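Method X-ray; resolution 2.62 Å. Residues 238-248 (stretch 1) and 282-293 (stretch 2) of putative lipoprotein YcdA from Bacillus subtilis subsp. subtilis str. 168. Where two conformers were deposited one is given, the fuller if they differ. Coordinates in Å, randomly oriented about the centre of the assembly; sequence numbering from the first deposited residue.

Stretch 1 (238-248) ATVKPVDASSL
Stretch 2 (282-293) EFKKLGPASSEK

Two short antiparallel backbone ladders, out of step by two residues, join these stretches, and a small apolar cluster closes one end of the contact. Stretch 1 runs as a strand from Ala238 to Lys241, passes through Pro242, still extended (phi/psi -82/166), and resumes at Val243 and Asp244. In the first ladder Val240 and Lys293 form a hydrogen-bonded pair, CA to CA 5.3 Å: Val240 N donates to Lys293 O at 2.8 Å, almost linearly (179°), and Lys293 N returns a bond to Val240 O at 3.0 Å. Their side chains share one face of the sheet. Val240 (chi1 t) is buried, whereas the extended, all-t Lys293 leads its charged end away.

The second ladder centres on Val243 and Pro288, whose CA atoms lie 4.2 Å apart. The bonds here belong to the flanking residues, so the lack of an amide hydrogen on Pro288 costs nothing: Ala289 N donates to Pro242 O at 2.7 Å, and Asp244 N to Gly287 O at 2.8 Å. Pro288 CA also makes a CA-H...O contact with Pro242 O, at 3.2 Å. The small Ala289 points toward stretch 1, its CB 3.8 Å from Pro242 CG.

A type I turn runs from Phe283 to Leu286 in stretch 2, closed by Leu286 N to Phe283 O at 3.0 Å. Buried Leu286 (chi1 m, chi2 t) then points toward stretch 1, its CD1 lying 3.7 Å from Val243 CG1 and 3.8 Å from Ala245 CB. Leu248 (chi1 t, chi2 p) brings CD2 to the ring edge of Phe283 (chi1 t, chi2 -84°), 3.7 Å from Phe283 CD2. The cluster is mainly apolar, though Leu286 CD2 also lies 3.4 Å from Ser247 OG. Asp244 (chi1 t) bonds within stretch 1 instead: its OD1 accepts from Ser246 N at 3.2 Å and Ser246 OG at 2.7 Å.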

# COMPACT_ATOMS: atom_id res chain seq x y z
N ALA A 238 2.78 -0.61 -6.71
CA ALA A 238 2.24 -1.60 -7.64
C ALA A 238 3.27 -1.94 -8.69
O ALA A 238 3.74 -1.06 -9.41
CB ALA A 238 0.98 -1.07 -8.29
N THR A 239 3.68 -3.21 -8.73
CA THR A 239 4.66 -3.64 -9.72
C THR A 239 3.85 -4.40 -10.74
O THR A 239 3.25 -5.44 -10.44
CB THR A 239 5.84 -4.40 -9.07
OG1 THR A 239 6.44 -3.58 -8.03
CG2 THR A 239 6.87 -4.83 -10.09
N VAL A 240 3.76 -3.82 -11.93
CA VAL A 240 2.90 -4.33 -12.96
C VAL A 240 3.67 -4.90 -14.13
O VAL A 240 4.52 -4.21 -14.71
CB VAL A 240 1.94 -3.19 -13.43
CG1 VAL A 240 1.10 -3.61 -14.65
CG2 VAL A 240 1.04 -2.70 -12.29
N LYS A 241 3.32 -6.17 -14.50
CA LYS A 241 3.80 -6.89 -15.67
C LYS A 241 2.77 -6.59 -16.77
O LYS A 241 1.63 -7.06 -16.64
CB LYS A 241 3.93 -8.40 -15.35
CG LYS A 241 4.41 -9.28 -16.52
CD LYS A 241 4.57 -10.76 -16.12
CE LYS A 241 3.26 -11.54 -16.04
NZ LYS A 241 3.45 -12.89 -15.46
N PRO A 242 3.06 -5.75 -17.78
CA PRO A 242 2.02 -5.43 -18.76
C PRO A 242 1.85 -6.46 -19.86
O PRO A 242 2.73 -7.29 -20.05
CB PRO A 242 2.51 -4.11 -19.37
CG PRO A 242 3.97 -4.17 -19.26
CD PRO A 242 4.32 -5.03 -18.08
N VAL A 243 0.74 -6.36 -20.60
CA VAL A 243 0.50 -7.14 -21.79
C VAL A 243 1.37 -6.43 -22.85
O VAL A 243 1.39 -5.19 -22.88
CB VAL A 243 -1.03 -7.22 -22.13
CG1 VAL A 243 -1.29 -7.55 -23.58
CG2 VAL A 243 -1.76 -8.22 -21.24
N ASP A 244 2.14 -7.18 -23.67
CA ASP A 244 2.94 -6.58 -24.73
C ASP A 244 2.09 -6.47 -25.98
O ASP A 244 1.94 -7.45 -26.71
CB ASP A 244 4.25 -7.36 -24.99
CG ASP A 244 5.15 -6.77 -26.07
OD1 ASP A 244 4.93 -5.60 -26.45
OD2 ASP A 244 6.08 -7.47 -26.52
N ALA A 245 1.53 -5.28 -26.21
CA ALA A 245 0.64 -4.97 -27.32
C ALA A 245 1.39 -4.35 -28.49
O ALA A 245 0.76 -3.79 -29.41
CB ALA A 245 -0.47 -4.04 -26.86
N SER A 246 2.72 -4.51 -28.50
CA SER A 246 3.59 -3.98 -29.55
C SER A 246 3.15 -4.45 -30.91
O SER A 246 3.11 -3.65 -31.84
CB SER A 246 5.05 -4.35 -29.30
OG SER A 246 5.23 -5.74 -29.11
N SER A 247 2.71 -5.72 -31.01
CA SER A 247 2.27 -6.31 -32.28
C SER A 247 0.83 -6.03 -32.67
O SER A 247 0.49 -6.26 -33.83
CB SER A 247 2.44 -7.83 -32.24
OG SER A 247 1.69 -8.41 -31.19
N LEU A 248 -0.03 -5.56 -31.73
CA LEU A 248 -1.49 -5.37 -31.96
C LEU A 248 -1.80 -4.60 -33.24
O LEU A 248 -2.70 -5.00 -34.00
CB LEU A 248 -2.17 -4.73 -30.75
CG LEU A 248 -3.71 -4.81 -30.67
CD1 LEU A 248 -4.23 -6.22 -30.93
CD2 LEU A 248 -4.19 -4.32 -29.33
N GLU A 282 -7.77 -10.49 -30.98
CA GLU A 282 -6.33 -10.36 -31.20
C GLU A 282 -5.62 -9.91 -29.92
O GLU A 282 -4.52 -10.39 -29.66
CB GLU A 282 -6.03 -9.41 -32.36
CG GLU A 282 -6.34 -9.99 -33.72
CD GLU A 282 -5.71 -11.33 -34.06
OE1 GLU A 282 -4.48 -11.51 -33.88
OE2 GLU A 282 -6.46 -12.20 -34.56
N PHE A 283 -6.24 -9.01 -29.13
CA PHE A 283 -5.69 -8.56 -27.84
C PHE A 283 -5.54 -9.76 -26.89
O PHE A 283 -4.51 -9.91 -26.26
CB PHE A 283 -6.58 -7.48 -27.20
CG PHE A 283 -5.96 -6.87 -25.96
CD1 PHE A 283 -6.08 -7.49 -24.72
CD2 PHE A 283 -5.22 -5.70 -26.05
CE1 PHE A 283 -5.48 -6.94 -23.59
CE2 PHE A 283 -4.63 -5.14 -24.90
CZ PHE A 283 -4.77 -5.77 -23.68
N LYS A 284 -6.58 -10.60 -26.79
CA LYS A 284 -6.63 -11.82 -25.99
C LYS A 284 -5.50 -12.81 -26.37
O LYS A 284 -5.21 -13.70 -25.59
CB LYS A 284 -7.99 -12.52 -26.17
CG LYS A 284 -9.16 -11.99 -25.33
CD LYS A 284 -10.46 -12.68 -25.82
CE LYS A 284 -11.75 -12.06 -25.33
NZ LYS A 284 -12.93 -12.68 -25.97
N LYS A 285 -4.88 -12.65 -27.56
CA LYS A 285 -3.79 -13.49 -28.06
C LYS A 285 -2.40 -13.03 -27.58
O LYS A 285 -1.43 -13.76 -27.77
CB LYS A 285 -3.76 -13.47 -29.58
CG LYS A 285 -4.87 -14.23 -30.27
CD LYS A 285 -4.51 -14.36 -31.73
CE LYS A 285 -5.70 -14.66 -32.56
NZ LYS A 285 -5.34 -14.65 -33.99
N LEU A 286 -2.29 -11.78 -27.04
CA LEU A 286 -1.01 -11.21 -26.65
C LEU A 286 -0.53 -11.72 -25.30
O LEU A 286 -1.34 -11.94 -24.40
CB LEU A 286 -1.07 -9.68 -26.59
CG LEU A 286 -1.71 -8.88 -27.68
CD1 LEU A 286 -2.09 -7.51 -27.15
CD2 LEU A 286 -0.82 -8.74 -28.89
N GLY A 287 0.78 -11.80 -25.14
CA GLY A 287 1.38 -12.22 -23.87
C GLY A 287 1.99 -11.10 -23.07
O GLY A 287 2.07 -9.96 -23.54
N PRO A 288 2.46 -11.38 -21.84
CA PRO A 288 3.09 -10.32 -21.05
C PRO A 288 4.41 -9.84 -21.64
O PRO A 288 5.08 -10.57 -22.40
CB PRO A 288 3.33 -10.96 -19.68
CG PRO A 288 2.63 -12.25 -19.70
CD PRO A 288 2.50 -12.66 -21.11
N ALA A 289 4.77 -8.59 -21.30
CA ALA A 289 6.02 -7.97 -21.71
C ALA A 289 7.14 -8.46 -20.80
O ALA A 289 6.86 -8.94 -19.69
CB ALA A 289 5.89 -6.46 -21.65
N SER A 290 8.39 -8.38 -21.27
CA SER A 290 9.60 -8.78 -20.52
C SER A 290 9.73 -7.94 -19.23
O SER A 290 9.86 -8.49 -18.12
CB SER A 290 10.84 -8.61 -21.39
OG SER A 290 10.70 -7.54 -22.31
N SER A 291 9.62 -6.60 -19.40
CA SER A 291 9.71 -5.54 -18.39
C SER A 291 8.54 -5.51 -17.39
O SER A 291 7.53 -6.19 -17.55
CB SER A 291 9.79 -4.18 -19.08
OG SER A 291 8.68 -3.95 -19.94
N GLU A 292 8.74 -4.70 -16.34
CA GLU A 292 7.82 -4.38 -15.26
C GLU A 292 7.87 -2.89 -15.03
O GLU A 292 8.89 -2.26 -15.31
CB GLU A 292 8.20 -5.12 -13.97
CG GLU A 292 7.69 -6.55 -13.87
CD GLU A 292 7.84 -7.20 -12.50
OE1 GLU A 292 8.86 -6.95 -11.81
OE2 GLU A 292 6.93 -7.98 -12.12
N LYS A 293 6.79 -2.31 -14.52
CA LYS A 293 6.74 -0.90 -14.18
C LYS A 293 6.21 -0.81 -12.77
O LYS A 293 5.27 -1.52 -12.41
CB LYS A 293 5.89 -0.09 -15.18
CG LYS A 293 6.18 1.42 -15.18
CD LYS A 293 5.69 2.08 -16.47
CE LYS A 293 6.10 3.53 -16.62
NZ LYS A 293 5.97 3.99 -18.03